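PA14 domain-containing protein (Clostridium clariflavum, PDB 6QDI) probably serves as an RsgI-type anti-sigma factor, its calcium-binding tandem PA14 domains, the part described here, sensing biomass by binding sugars. Local coordinates at residues W49-Y57 / V133-A141; G154-F162 / E172-F181. All coordinates share one frame; numbering follows the deposited sequence. Where two conformers were deposited one is given.

Interaction 1. Residues W49-Y57 / V133-A141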
ATOM      1  N   TRP A  49       2.392   1.470  12.339  1.00  7.47           N
ATOM      2  CA  TRP A  49       2.598   2.354  13.490  1.00  7.81           C
ATOM      3  C   TRP A  49       3.974   2.159  14.068  1.00  8.16           C
ATOM      4  O   TRP A  49       4.427   1.018  14.272  1.00  8.32           O
ATOM      5  CB  TRP A  49       1.564   2.092  14.594  1.00  8.34           C
ATOM      6  CG  TRP A  49       0.197   2.569  14.262  1.00  8.02           C
ATOM      7  CD1 TRP A  49      -0.280   3.824  14.384  1.00  8.73           C
ATOM      8  CD2 TRP A  49      -0.902   1.785  13.770  1.00  7.43           C
ATOM      9  NE1 TRP A  49      -1.569   3.896  13.997  1.00  8.82           N
ATOM     10  CE2 TRP A  49      -1.985   2.649  13.614  1.00  7.55           C
ATOM     11  CE3 TRP A  49      -1.056   0.418  13.416  1.00  7.35           C
ATOM     12  CZ2 TRP A  49      -3.202   2.216  13.144  1.00  8.04           C
ATOM     13  CZ3 TRP A  49      -2.306   0.001  12.957  1.00  7.67           C
ATOM     14  CH2 TRP A  49      -3.330   0.899  12.808  1.00  8.08           C
ATOM     15  N   THR A  50       4.664   3.274  14.354  1.00  8.40           N
ATOM     16  CA  THR A  50       5.979   3.238  14.940  1.00  9.09           C
ATOM     17  C   THR A  50       6.110   4.285  16.058  1.00  8.56           C
ATOM     18  O   THR A  50       5.530   5.380  16.009  1.00  9.28           O
ATOM     19  CB  THR A  50       7.101   3.480  13.897  1.00  9.41           C
ATOM     20  OG1 THR A  50       6.810   4.660  13.165  1.00 11.69           O
ATOM     21  CG2 THR A  50       7.220   2.293  12.947  1.00 10.83           C
ATOM     22  N   GLY A  51       6.940   3.931  17.020  1.00  9.72           N
ATOM     23  CA  GLY A  51       7.314   4.859  18.065  1.00  9.43           C
ATOM     24  C   GLY A  51       7.881   4.080  19.223  1.00  9.44           C
ATOM     25  O   GLY A  51       8.553   3.049  19.049  1.00  9.99           O
ATOM     26  N   LYS A  52       7.631   4.586  20.429  1.00 10.65           N
ATOM     27  CA  LYS A  52       8.114   3.965  21.669  1.00 10.93           C
ATOM     28  C   LYS A  52       6.960   3.706  22.606  1.00 10.40           C
ATOM     29  O   LYS A  52       5.941   4.405  22.542  1.00 11.19           O
ATOM     30  CB  LYS A  52       9.104   4.863  22.376  1.00 12.62           C
ATOM     31  CG  LYS A  52      10.253   5.322  21.528  1.00 14.83           C
ATOM     32  CD  LYS A  52      11.292   4.259  21.316  1.00 17.82           C
ATOM     33  CE  LYS A  52      12.611   4.910  20.833  1.00 19.67           C
ATOM     34  NZ  LYS A  52      13.664   3.904  20.607  1.00 20.55           N
ATOM     35  N   ILE A  53       7.149   2.694  23.440  1.00 10.13           N
ATOM     36  CA  ILE A  53       6.189   2.323  24.492  1.00 10.98           C
ATOM     37  C   ILE A  53       6.910   2.292  25.836  1.00 11.53           C
ATOM     38  O   ILE A  53       8.041   1.814  25.910  1.00 12.08           O
ATOM     39  CB  ILE A  53       5.474   0.992  24.173  1.00 10.85           C
ATOM     40  CG1 ILE A  53       4.387   0.680  25.191  1.00 11.39           C
ATOM     41  CG2 ILE A  53       6.443  -0.148  24.066  1.00 10.66           C
ATOM     42  CD1 ILE A  53       3.494  -0.469  24.762  1.00 11.48           C
ATOM     43  N   ARG A  54       6.226   2.817  26.862  1.00 11.42           N
ATOM     44  CA  ARG A  54       6.782   2.950  28.217  0.50 13.04           C
ATOM     45  C   ARG A  54       5.895   2.212  29.209  1.00 13.73           C
ATOM     46  O   ARG A  54       4.866   2.747  29.604  1.00 15.68           O
ATOM     47  CB  ARG A  54       6.859   4.425  28.635  0.50 14.32           C
ATOM     48  CG  ARG A  54       7.307   4.627  30.080  0.50 14.76           C
ATOM     49  CD  ARG A  54       7.391   6.096  30.436  0.50 17.32           C
ATOM     50  NE  ARG A  54       6.105   6.772  30.388  0.50 19.27           N
ATOM     51  CZ  ARG A  54       4.986   6.340  30.959  0.50 18.33           C
ATOM     52  NH1 ARG A  54       4.920   5.133  31.531  0.50 15.89           N
ATOM     53  NH2 ARG A  54       3.894   7.085  30.869  0.50 17.06           N
ATOM     54  N   PRO A  55       6.284   1.008  29.652  1.00 12.74           N
ATOM     55  CA  PRO A  55       5.489   0.340  30.671  1.00 13.74           C
ATOM     56  C   PRO A  55       5.713   0.954  32.045  1.00 13.80           C
ATOM     57  O   PRO A  55       6.776   1.509  32.311  1.00 15.70           O
ATOM     58  CB  PRO A  55       6.036  -1.082  30.675  1.00 14.49           C
ATOM     59  CG  PRO A  55       7.453  -0.911  30.227  1.00 15.98           C
ATOM     60  CD  PRO A  55       7.444   0.211  29.239  1.00 14.77           C
ATOM     61  N   LEU A  56       4.721   0.796  32.904  1.00 13.74           N
ATOM     62  CA  LEU A  56       4.792   1.335  34.243  1.00 14.75           C
ATOM     63  C   LEU A  56       5.512   0.380  35.200  1.00 15.50           C
ATOM     64  O   LEU A  56       5.984   0.841  36.240  1.00 19.65           O
ATOM     65  CB  LEU A  56       3.381   1.640  34.803  1.00 16.70           C
ATOM     66  CG  LEU A  56       2.731   2.966  34.426  1.00 21.11           C
ATOM     67  CD1 LEU A  56       2.528   3.086  32.936  1.00 23.73           C
ATOM     68  CD2 LEU A  56       1.417   3.162  35.157  1.00 24.72           C
ATOM     69  N   TYR A  57       5.536  -0.923  34.926  1.00 15.18           N
ATOM     70  CA  TYR A  57       6.025  -1.940  35.864  1.00 15.83           C
ATOM     71  C   TYR A  57       7.100  -2.827  35.269  1.00 15.39           C
ATOM     72  O   TYR A  57       7.157  -3.000  34.037  1.00 15.92           O
ATOM     73  CB  TYR A  57       4.858  -2.812  36.345  1.00 16.31           C
ATOM     74  CG  TYR A  57       3.661  -1.990  36.838  1.00 17.25           C
ATOM     75  CD1 TYR A  57       3.677  -1.378  38.073  1.00 20.21           C
ATOM     76  CD2 TYR A  57       2.518  -1.830  36.038  1.00 19.32           C
ATOM     77  CE1 TYR A  57       2.594  -0.615  38.516  1.00 21.14           C
ATOM     78  CE2 TYR A  57       1.434  -1.074  36.461  1.00 19.78           C
ATOM     79  CZ  TYR A  57       1.468  -0.473  37.690  1.00 22.29           C
ATOM     80  OH  TYR A  57       0.389   0.265  38.125  1.00 28.62           O
ATOM     81  N   VAL A 133      -3.771  -0.061  25.244  1.00  9.97           N
ATOM     82  CA  VAL A 133      -2.502   0.570  25.610  1.00 10.56           C
ATOM     83  C   VAL A 133      -2.722   2.079  25.516  1.00 10.48           C
ATOM     84  O   VAL A 133      -3.118   2.576  24.461  1.00 11.43           O
ATOM     85  CB  VAL A 133      -1.336   0.143  24.713  1.00 11.01           C
ATOM     86  CG1 VAL A 133      -0.093   0.865  25.194  1.00 10.92           C
ATOM     87  CG2 VAL A 133      -1.124  -1.351  24.793  1.00 10.75           C
ATOM     88  N   PRO A 134      -2.538   2.807  26.630  1.00 11.30           N
ATOM     89  CA  PRO A 134      -3.007   4.201  26.654  1.00 11.79           C
ATOM     90  C   PRO A 134      -2.040   5.210  26.055  1.00 10.77           C
ATOM     91  O   PRO A 134      -0.810   4.973  25.990  1.00 11.61           O
ATOM     92  CB  PRO A 134      -3.174   4.482  28.130  1.00 12.76           C
ATOM     93  CG  PRO A 134      -2.164   3.599  28.786  1.00 12.94           C
ATOM     94  CD  PRO A 134      -2.100   2.345  27.961  1.00 12.23           C
ATOM     95  N   THR A 135      -2.563   6.352  25.660  1.00 10.98           N
ATOM     96  CA  THR A 135      -1.780   7.329  24.942  1.00 11.49           C
ATOM     97  C   THR A 135      -0.572   7.827  25.723  1.00 12.09           C
ATOM     98  O   THR A 135       0.488   8.098  25.131  1.00 13.16           O
ATOM     99  CB  THR A 135      -2.676   8.480  24.440  1.00 12.57           C
ATOM    100  OG1 THR A 135      -2.028   9.213  23.385  1.00 13.15           O
ATOM    101  CG2 THR A 135      -3.084   9.443  25.559  1.00 14.00           C
ATOM    102  N   GLU A 136      -0.688   7.911  27.038  1.00 13.02           N
ATOM    103  CA  GLU A 136       0.397   8.482  27.816  1.00 14.21           C
ATOM    104  C   GLU A 136       1.607   7.549  27.888  1.00 13.88           C
ATOM    105  O   GLU A 136       2.680   7.977  28.360  1.00 16.47           O
ATOM    106  CB  GLU A 136      -0.039   8.910  29.211  1.00 17.11           C
ATOM    107  CG  GLU A 136      -0.510   7.788  30.079  1.00 18.51           C
ATOM    108  CD  GLU A 136      -1.983   7.397  29.958  1.00 19.90           C
ATOM    109  OE1 GLU A 136      -2.725   7.885  29.053  1.00 17.78           O
ATOM    110  OE2 GLU A 136      -2.376   6.558  30.817  1.00 24.82           O
ATOM    111  N   CYS A 137       1.446   6.300  27.434  1.00 12.17           N
ATOM    112  CA  CYS A 137       2.534   5.341  27.396  1.00 12.63           C
ATOM    113  C   CYS A 137       3.120   5.157  25.968  1.00 12.01           C
ATOM    114  O   CYS A 137       3.963   4.282  25.770  1.00 13.01           O
ATOM    115  CB  CYS A 137       2.070   3.999  27.917  1.00 12.65           C
ATOM    116  SG  CYS A 137       1.633   4.037  29.654  1.00 15.27           S
ATOM    117  N   LEU A 138       2.662   5.968  25.014  1.00 11.31           N
ATOM    118  CA  LEU A 138       3.069   5.835  23.615  1.00 11.11           C
ATOM    119  C   LEU A 138       3.677   7.147  23.145  1.00 11.75           C
ATOM    120  O   LEU A 138       3.069   8.204  23.343  1.00 13.59           O
ATOM    121  CB  LEU A 138       1.852   5.460  22.774  1.00 10.56           C
ATOM    122  CG  LEU A 138       1.190   4.119  23.114  1.00 11.19           C
ATOM    123  CD1 LEU A 138      -0.122   3.950  22.358  1.00 11.40           C
ATOM    124  CD2 LEU A 138       2.123   2.930  22.838  1.00 12.09           C
ATOM    125  N   TYR A 139       4.801   7.066  22.422  1.00 10.70           N
ATOM    126  CA  TYR A 139       5.517   8.253  21.929  1.00 11.01           C
ATOM    127  C   TYR A 139       5.739   8.061  20.429  1.00 10.10           C
ATOM    128  O   TYR A 139       6.229   7.002  20.018  1.00 12.16           O
ATOM    129  CB  TYR A 139       6.874   8.371  22.594  1.00 11.92           C
ATOM    130  CG  TYR A 139       6.798   8.472  24.101  1.00 13.71           C
ATOM    131  CD1 TYR A 139       6.571   7.338  24.885  1.00 15.61           C
ATOM    132  CD2 TYR A 139       6.946   9.677  24.736  1.00 18.10           C
ATOM    133  CE1 TYR A 139       6.484   7.415  26.256  1.00 17.59           C
ATOM    134  CE2 TYR A 139       6.880   9.772  26.129  1.00 19.03           C
ATOM    135  CZ  TYR A 139       6.654   8.641  26.881  1.00 18.95           C
ATOM    136  OH  TYR A 139       6.559   8.751  28.254  1.00 22.86           O
ATOM    137  N   PRO A 140       5.393   9.054  19.621  1.00 10.23           N
ATOM    138  CA  PRO A 140       5.407   8.807  18.175  1.00 10.34           C
ATOM    139  C   PRO A 140       6.792   8.932  17.539  1.00 11.05           C
ATOM    140  O   PRO A 140       7.566   9.821  17.929  1.00 12.98           O
ATOM    141  CB  PRO A 140       4.443   9.873  17.621  1.00 11.74           C
ATOM    142  CG  PRO A 140       4.558  10.978  18.628  1.00 11.70           C
ATOM    143  CD  PRO A 140       4.711  10.309  19.963  1.00 12.03           C
ATOM    144  N   ALA A 141       7.107   8.057  16.587  1.00 10.60           N
ATOM    145  CA  ALA A 141       8.316   8.213  15.787  1.00 11.20           C
ATOM    146  C   ALA A 141       8.232   9.477  14.931  1.00 12.03           C
ATOM    147  O   ALA A 141       7.168   9.994  14.659  1.00 12.90           O
ATOM    148  CB  ALA A 141       8.525   6.981  14.911  1.00 12.39           C
TER
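The guanidinium of Arg-54, in the one of its two conformers described, and the ring of Tyr-139 meet at their edges with planes 77° apart. Arg-54 NE gives its hydrogen to Tyr-139 OH at 2.9 Å, slightly tilted from the guanidinium plane. One guanidinium face has Cys-137 CA over its rim, and Leu-56 CD1 sits in plane at the edge. The Tyr-139 ring has Lys-52 O in plane at its own edge, where Arg-54 CB also comes to 3.8 Å from Tyr-139 CE1. Arg-54 runs extended to CD and then bends (chi3 64°), which turns NE toward the hydroxyl. Beneath these side chains two antiparallel strands of a PA14 beta-sandwich pair up: Lys-52 N to Tyr-139 O is 2.8 Å, the reverse bond runs from Tyr-139 N to Lys-52 O, and just past the paired residues Arg-54 N bonds Cys-137 O, at the close of a short 3-10 turn. At Gly-51, whose backbone angles suit glycine, the CA closes to 3.1 Å from Tyr-139 O. Lys-52 leaves on the Tyr-139 face for a salt bridge with Asp-105. On the buried face, Ile-53 CG1 lies alongside Leu-138 CD2, while the Val-133 side chain crosses that of Ile-53 at about a right angle, Ile-53 CD1 lying 3.9 Å from Val-133 CG1. Trp-123, from the other sheet, packs against both Ile-53 and Val-133. Beyond the strand end, Leu-56 CD1 rests 3.5 Å from Cys-137 SG.

Interaction 2. Residues G154-F162 / E172-F181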
ATOM      1  N   GLY A 154       3.559  16.666 -13.635  1.00  6.97           N
ATOM      2  CA  GLY A 154       2.565  15.652 -13.830  1.00  7.48           C
ATOM      3  C   GLY A 154       1.549  15.523 -12.701  1.00  6.72           C
ATOM      4  O   GLY A 154       1.830  15.876 -11.565  1.00  7.67           O
ATOM      5  N   ILE A 155       0.380  15.005 -13.068  1.00  6.77           N
ATOM      6  CA  ILE A 155      -0.691  14.736 -12.121  1.00  7.16           C
ATOM      7  C   ILE A 155      -1.193  13.313 -12.102  1.00  7.30           C
ATOM      8  O   ILE A 155      -2.043  12.982 -11.252  1.00  8.39           O
ATOM      9  CB  ILE A 155      -1.892  15.713 -12.348  1.00  8.21           C
ATOM     10  CG1 ILE A 155      -2.544  15.522 -13.711  1.00  9.70           C
ATOM     11  CG2 ILE A 155      -1.402  17.152 -12.116  1.00  8.76           C
ATOM     12  CD1 ILE A 155      -3.813  16.342 -13.864  1.00 12.40           C
ATOM     13  N   GLY A 156      -0.696  12.441 -12.985  1.00  6.67           N
ATOM     14  CA  GLY A 156      -1.149  11.046 -13.031  1.00  6.44           C
ATOM     15  C   GLY A 156      -1.592  10.658 -14.423  1.00  6.36           C
ATOM     16  O   GLY A 156      -1.517  11.429 -15.377  1.00  7.17           O
ATOM     17  N   LEU A 157      -2.061   9.405 -14.534  1.00  6.55           N
ATOM     18  CA  LEU A 157      -2.625   8.890 -15.766  1.00  6.48           C
ATOM     19  C   LEU A 157      -4.133   8.814 -15.673  1.00  6.40           C
ATOM     20  O   LEU A 157      -4.703   8.601 -14.601  1.00  7.70           O
ATOM     21  CB  LEU A 157      -2.074   7.487 -16.120  1.00  6.61           C
ATOM     22  CG  LEU A 157      -0.584   7.436 -16.463  1.00  6.86           C
ATOM     23  CD1 LEU A 157      -0.153   5.996 -16.680  1.00  7.75           C
ATOM     24  CD2 LEU A 157      -0.204   8.289 -17.655  1.00  7.14           C
ATOM     25  N   PHE A 158      -4.797   8.934 -16.834  1.00  6.33           N
ATOM     26  CA  PHE A 158      -6.237   8.701 -16.878  1.00  6.45           C
ATOM     27  C   PHE A 158      -6.534   7.214 -16.693  1.00  6.29           C
ATOM     28  O   PHE A 158      -5.847   6.378 -17.257  1.00  7.37           O
ATOM     29  CB  PHE A 158      -6.723   9.135 -18.250  1.00  7.85           C
ATOM     30  CG  PHE A 158      -8.161   9.338 -18.310  1.00  9.94           C
ATOM     31  CD1 PHE A 158      -8.724  10.509 -17.736  0.70 13.60           C
ATOM     32  CD2 PHE A 158      -9.010   8.368 -18.775  1.00 10.94           C
ATOM     33  CE1 PHE A 158     -10.093  10.690 -17.717  0.70 15.59           C
ATOM     34  CE2 PHE A 158     -10.384   8.549 -18.784  1.00 13.25           C
ATOM     35  CZ  PHE A 158     -10.913   9.719 -18.260  1.00 17.30           C
ATOM     36  N   TYR A 159      -7.554   6.904 -15.885  1.00  6.13           N
ATOM     37  CA  TYR A 159      -7.987   5.523 -15.727  1.00  6.27           C
ATOM     38  C   TYR A 159      -9.408   5.303 -16.160  1.00  6.57           C
ATOM     39  O   TYR A 159     -10.251   6.207 -16.097  1.00  6.42           O
ATOM     40  CB  TYR A 159      -7.878   5.071 -14.271  1.00  6.78           C
ATOM     41  CG  TYR A 159      -8.877   5.573 -13.235  1.00  6.90           C
ATOM     42  CD1 TYR A 159     -10.169   5.068 -13.159  1.00  6.51           C
ATOM     43  CD2 TYR A 159      -8.497   6.528 -12.307  1.00  7.34           C
ATOM     44  CE1 TYR A 159     -11.024   5.482 -12.160  1.00  7.37           C
ATOM     45  CE2 TYR A 159      -9.344   6.938 -11.296  1.00  8.07           C
ATOM     46  CZ  TYR A 159     -10.634   6.434 -11.233  1.00  7.91           C
ATOM     47  OH  TYR A 159     -11.438   6.828 -10.210  1.00 10.07           O
ATOM     48  N   GLU A 160      -9.658   4.059 -16.575  1.00  6.39           N
ATOM     49  CA  GLU A 160     -11.007   3.555 -16.846  1.00  6.67           C
ATOM     50  C   GLU A 160     -11.050   2.188 -16.157  1.00  6.52           C
ATOM     51  O   GLU A 160     -10.215   1.317 -16.444  1.00  6.96           O
ATOM     52  CB  GLU A 160     -11.251   3.406 -18.354  1.00  7.48           C
ATOM     53  CG  GLU A 160     -11.216   4.712 -19.102  1.00  7.62           C
ATOM     54  CD  GLU A 160     -11.023   4.483 -20.592  1.00  7.90           C
ATOM     55  OE1 GLU A 160      -9.873   4.396 -21.047  1.00  8.53           O
ATOM     56  OE2 GLU A 160     -12.045   4.289 -21.278  1.00 10.62           O
ATOM     57  N   TYR A 161     -12.014   2.014 -15.227  1.00  6.81           N
ATOM     58  CA  TYR A 161     -12.196   0.747 -14.499  1.00  6.51           C
ATOM     59  C   TYR A 161     -13.400   0.007 -15.070  1.00  6.87           C
ATOM     60  O   TYR A 161     -14.463   0.598 -15.223  1.00  7.62           O
ATOM     61  CB  TYR A 161     -12.397   0.993 -13.017  1.00  7.08           C
ATOM     62  CG  TYR A 161     -11.261   1.659 -12.251  1.00  6.85           C
ATOM     63  CD1 TYR A 161      -9.950   1.659 -12.704  1.00  6.61           C
ATOM     64  CD2 TYR A 161     -11.490   2.263 -11.032  1.00  7.25           C
ATOM     65  CE1 TYR A 161      -8.914   2.250 -11.996  1.00  6.92           C
ATOM     66  CE2 TYR A 161     -10.480   2.858 -10.310  1.00  7.48           C
ATOM     67  CZ  TYR A 161      -9.177   2.870 -10.782  1.00  6.96           C
ATOM     68  OH  TYR A 161      -8.216   3.468 -10.035  1.00  8.05           O
ATOM     69  N   PHE A 162     -13.174  -1.275 -15.362  1.00  6.54           N
ATOM     70  CA  PHE A 162     -14.148  -2.156 -16.016  1.00  6.60           C
ATOM     71  C   PHE A 162     -14.543  -3.306 -15.116  1.00  6.65           C
ATOM     72  O   PHE A 162     -13.698  -3.909 -14.427  1.00  7.41           O
ATOM     73  CB  PHE A 162     -13.512  -2.726 -17.281  1.00  6.94           C
ATOM     74  CG  PHE A 162     -13.192  -1.659 -18.318  1.00  7.16           C
ATOM     75  CD1 PHE A 162     -14.169  -1.219 -19.209  1.00  7.48           C
ATOM     76  CD2 PHE A 162     -11.920  -1.129 -18.412  1.00  7.77           C
ATOM     77  CE1 PHE A 162     -13.880  -0.255 -20.174  1.00  8.20           C
ATOM     78  CE2 PHE A 162     -11.620  -0.182 -19.384  1.00  8.67           C
ATOM     79  CZ  PHE A 162     -12.600   0.257 -20.254  1.00  8.52           C
ATOM     80  N   GLU A 172     -16.195   3.408 -14.001  1.00  7.90           N
ATOM     81  CA  GLU A 172     -15.627   4.595 -13.399  1.00  7.71           C
ATOM     82  C   GLU A 172     -14.459   5.073 -14.251  1.00  7.52           C
ATOM     83  O   GLU A 172     -13.768   4.240 -14.879  1.00  8.58           O
ATOM     84  CB  GLU A 172     -15.130   4.269 -11.998  1.00  8.40           C
ATOM     85  CG  GLU A 172     -14.856   5.466 -11.096  1.00  8.21           C
ATOM     86  CD  GLU A 172     -14.457   5.035  -9.706  1.00  8.88           C
ATOM     87  OE1 GLU A 172     -15.313   4.474  -9.039  1.00  9.43           O
ATOM     88  OE2 GLU A 172     -13.274   5.177  -9.312  1.00 10.61           O
ATOM     89  N   LYS A 173     -14.198   6.377 -14.199  1.00  7.59           N
ATOM     90  CA  LYS A 173     -13.026   6.958 -14.816  1.00  7.58           C
ATOM     91  C   LYS A 173     -12.501   8.040 -13.921  1.00  7.48           C
ATOM     92  O   LYS A 173     -13.226   8.550 -13.061  1.00  9.15           O
ATOM     93  CB  LYS A 173     -13.324   7.486 -16.215  1.00 10.10           C
ATOM     94  CG  LYS A 173     -14.375   8.561 -16.321  1.00 12.84           C
ATOM     95  CD  LYS A 173     -14.731   8.867 -17.774  1.00 16.97           C
ATOM     96  CE  LYS A 173     -15.680  10.057 -17.858  1.00 24.75           C
ATOM     97  NZ  LYS A 173     -17.009   9.756 -17.267  1.00 29.77           N
ATOM     98  N   GLY A 174     -11.252   8.427 -14.142  1.00  7.50           N
ATOM     99  CA  GLY A 174     -10.621   9.416 -13.290  1.00  8.19           C
ATOM    100  C   GLY A 174      -9.148   9.502 -13.563  1.00  7.31           C
ATOM    101  O   GLY A 174      -8.694   9.131 -14.647  1.00  7.80           O
ATOM    102  N   ILE A 175      -8.390   9.997 -12.586  1.00  7.49           N
ATOM    103  CA  ILE A 175      -6.936  10.092 -12.636  1.00  7.61           C
ATOM    104  C   ILE A 175      -6.338   9.307 -11.465  1.00  7.34           C
ATOM    105  O   ILE A 175      -6.767   9.472 -10.320  1.00  9.01           O
ATOM    106  CB  ILE A 175      -6.465  11.561 -12.634  1.00  9.27           C
ATOM    107  CG1 ILE A 175      -6.896  12.232 -13.940  1.00 11.06           C
ATOM    108  CG2 ILE A 175      -4.927  11.607 -12.460  1.00  9.84           C
ATOM    109  CD1 ILE A 175      -6.682  13.717 -13.985  1.00 13.20           C
ATOM    110  N   ASP A 176      -5.364   8.438 -11.768  1.00  7.29           N
ATOM    111  CA  ASP A 176      -4.549   7.744 -10.757  1.00  7.16           C
ATOM    112  C   ASP A 176      -3.164   8.371 -10.723  1.00  6.63           C
ATOM    113  O   ASP A 176      -2.531   8.525 -11.749  1.00  7.48           O
ATOM    114  CB  ASP A 176      -4.434   6.235 -11.083  1.00  7.44           C
ATOM    115  CG  ASP A 176      -5.606   5.424 -10.571  1.00  7.05           C
ATOM    116  OD1 ASP A 176      -6.073   5.734  -9.457  1.00  7.90           O
ATOM    117  OD2 ASP A 176      -6.058   4.487 -11.282  1.00  6.71           O
ATOM    118  N   SER A 177      -2.739   8.762  -9.523  1.00  6.91           N
ATOM    119  CA  SER A 177      -1.486   9.478  -9.347  0.51  7.14           C
ATOM    120  C   SER A 177      -0.265   8.720  -9.863  1.00  6.66           C
ATOM    121  O   SER A 177       0.636   9.302 -10.472  1.00  6.70           O
ATOM    122  CB  SER A 177      -1.346   9.778  -7.860  0.51  8.64           C
ATOM    123  OG  SER A 177      -2.392  10.657  -7.475  0.51 12.72           O
ATOM    124  N   VAL A 178      -0.228   7.438  -9.499  1.00  6.93           N
ATOM    125  CA  VAL A 178       0.783   6.494  -9.913  1.00  7.22           C
ATOM    126  C   VAL A 178       0.147   5.138 -10.183  1.00  6.93           C
ATOM    127  O   VAL A 178      -0.981   4.914  -9.764  1.00  8.76           O
ATOM    128  CB  VAL A 178       1.926   6.332  -8.876  1.00  8.46           C
ATOM    129  CG1 VAL A 178       2.731   7.583  -8.717  1.00  8.64           C
ATOM    130  CG2 VAL A 178       1.401   5.835  -7.548  1.00  9.31           C
ATOM    131  N   ILE A 179       0.871   4.266 -10.869  1.00  6.75           N
ATOM    132  CA  ILE A 179       0.413   2.906 -11.048  1.00  6.82           C
ATOM    133  C   ILE A 179       1.232   2.029 -10.091  1.00  6.33           C
ATOM    134  O   ILE A 179       2.298   1.547 -10.420  1.00  6.83           O
ATOM    135  CB  ILE A 179       0.517   2.436 -12.487  1.00  7.82           C
ATOM    136  CG1 ILE A 179       0.008   3.461 -13.496  1.00  9.31           C
ATOM    137  CG2 ILE A 179      -0.174   1.063 -12.629  1.00  8.03           C
ATOM    138  CD1 ILE A 179      -1.358   3.988 -13.216  1.00 10.30           C
ATOM    139  N   ASP A 180       0.685   1.865  -8.890  1.00  6.44           N
ATOM    140  CA  ASP A 180       1.368   1.120  -7.824  1.00  6.95           C
ATOM    141  C   ASP A 180       0.291   0.488  -6.970  1.00  6.65           C
ATOM    142  O   ASP A 180      -0.050   1.029  -5.916  1.00  8.38           O
ATOM    143  CB  ASP A 180       2.238   2.074  -7.023  1.00  8.33           C
ATOM    144  CG  ASP A 180       3.083   1.381  -6.000  1.00 10.95           C
ATOM    145  OD1 ASP A 180       3.279   0.168  -6.117  1.00 13.97           O
ATOM    146  OD2 ASP A 180       3.608   2.062  -5.095  1.00 12.04           O
ATOM    147  N   PHE A 181      -0.270  -0.617  -7.438  1.00  6.31           N
ATOM    148  CA  PHE A 181      -1.474  -1.189  -6.850  1.00  6.50           C
ATOM    149  C   PHE A 181      -1.275  -2.623  -6.384  1.00  6.12           C
ATOM    150  O   PHE A 181      -0.681  -3.452  -7.078  1.00  6.53           O
ATOM    151  CB  PHE A 181      -2.602  -1.227  -7.887  1.00  6.72           C
ATOM    152  CG  PHE A 181      -3.178   0.133  -8.199  1.00  6.88           C
ATOM    153  CD1 PHE A 181      -4.066   0.721  -7.338  1.00  7.70           C
ATOM    154  CD2 PHE A 181      -2.803   0.810  -9.341  1.00  7.21           C
ATOM    155  CE1 PHE A 181      -4.628   1.930  -7.626  1.00  8.33           C
ATOM    156  CE2 PHE A 181      -3.308   2.076  -9.593  1.00  8.26           C
ATOM    157  CZ  PHE A 181      -4.241   2.632  -8.740  1.00  9.06           C
TER
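Tyr-159 lays its ring across Gly-174 in the antiparallel beta hairpin of strands 157-162 and 170-176, part of the second PA14 domain. The tight side of the hairpin is built round this ring. With CG set between the backbone N and the carbonyl carbon (chi1 74°), the ring swings over the partner strand, where Gly-174 has no side chain to block it: Gly-174 CA makes a CH-pi contact 3.7 Å from the Tyr-159 centroid. Against the opposite face comes the next tyrosine on the same side of the sheet, Tyr-161 CZ standing 3.3 Å above the Tyr-159 plane. Asp-176 faces Tyr-161 from the far end and is buried among polar partners. Arg-40, from the first PA14 domain, forms a salt bridge with its OD1 and also bonds Tyr-161 OH, while Trp-202 NE1 reaches OD2, which would favour a charged carboxylate.

The other side of the sheet is looser and more solvent-facing. Phe-158 has Gly-174 O 3.4 Å above one ring face, and its CZ lies 3.9 Å from CB of exposed Lys-173, the two side chains running alongside each other. Farther along, Ile-155 CD1 meets Ile-175 CD1 at 3.9 Å, with both residues exposed.

Back on the tight face both tyrosine hydroxyls donate to carboxylates, but differently. Tyr-161 OH uses the syn lone pair of Asp-176 OD2, whereas Tyr-159 OH, 2.6 Å from Glu-172 OE2, takes the anti lone pair and leaves OE1 to Ser-189 and Ser-191.

In the fold
From the N terminus, the chain first enters interaction 1 at 49-57, makes 75 residues, mostly strand, and returns at 133-141 to close that long loop. Strand 44-53, already paired with 4-9 and 104-113, thereby also takes in the closing strand 138-140 of the first PA14 domain. The chain then crosses to the second domain and makes interaction 2, a local hairpin with only nine residues between 154-162 and 172-181; strand 157-162 goes on to pair with 198-207. The contacts are in series, neither nested nor crossing. The nearest atoms of interactions 1 and 2 are about 17 Å apart, and the two contacts lie on opposite sides of the chain's centre.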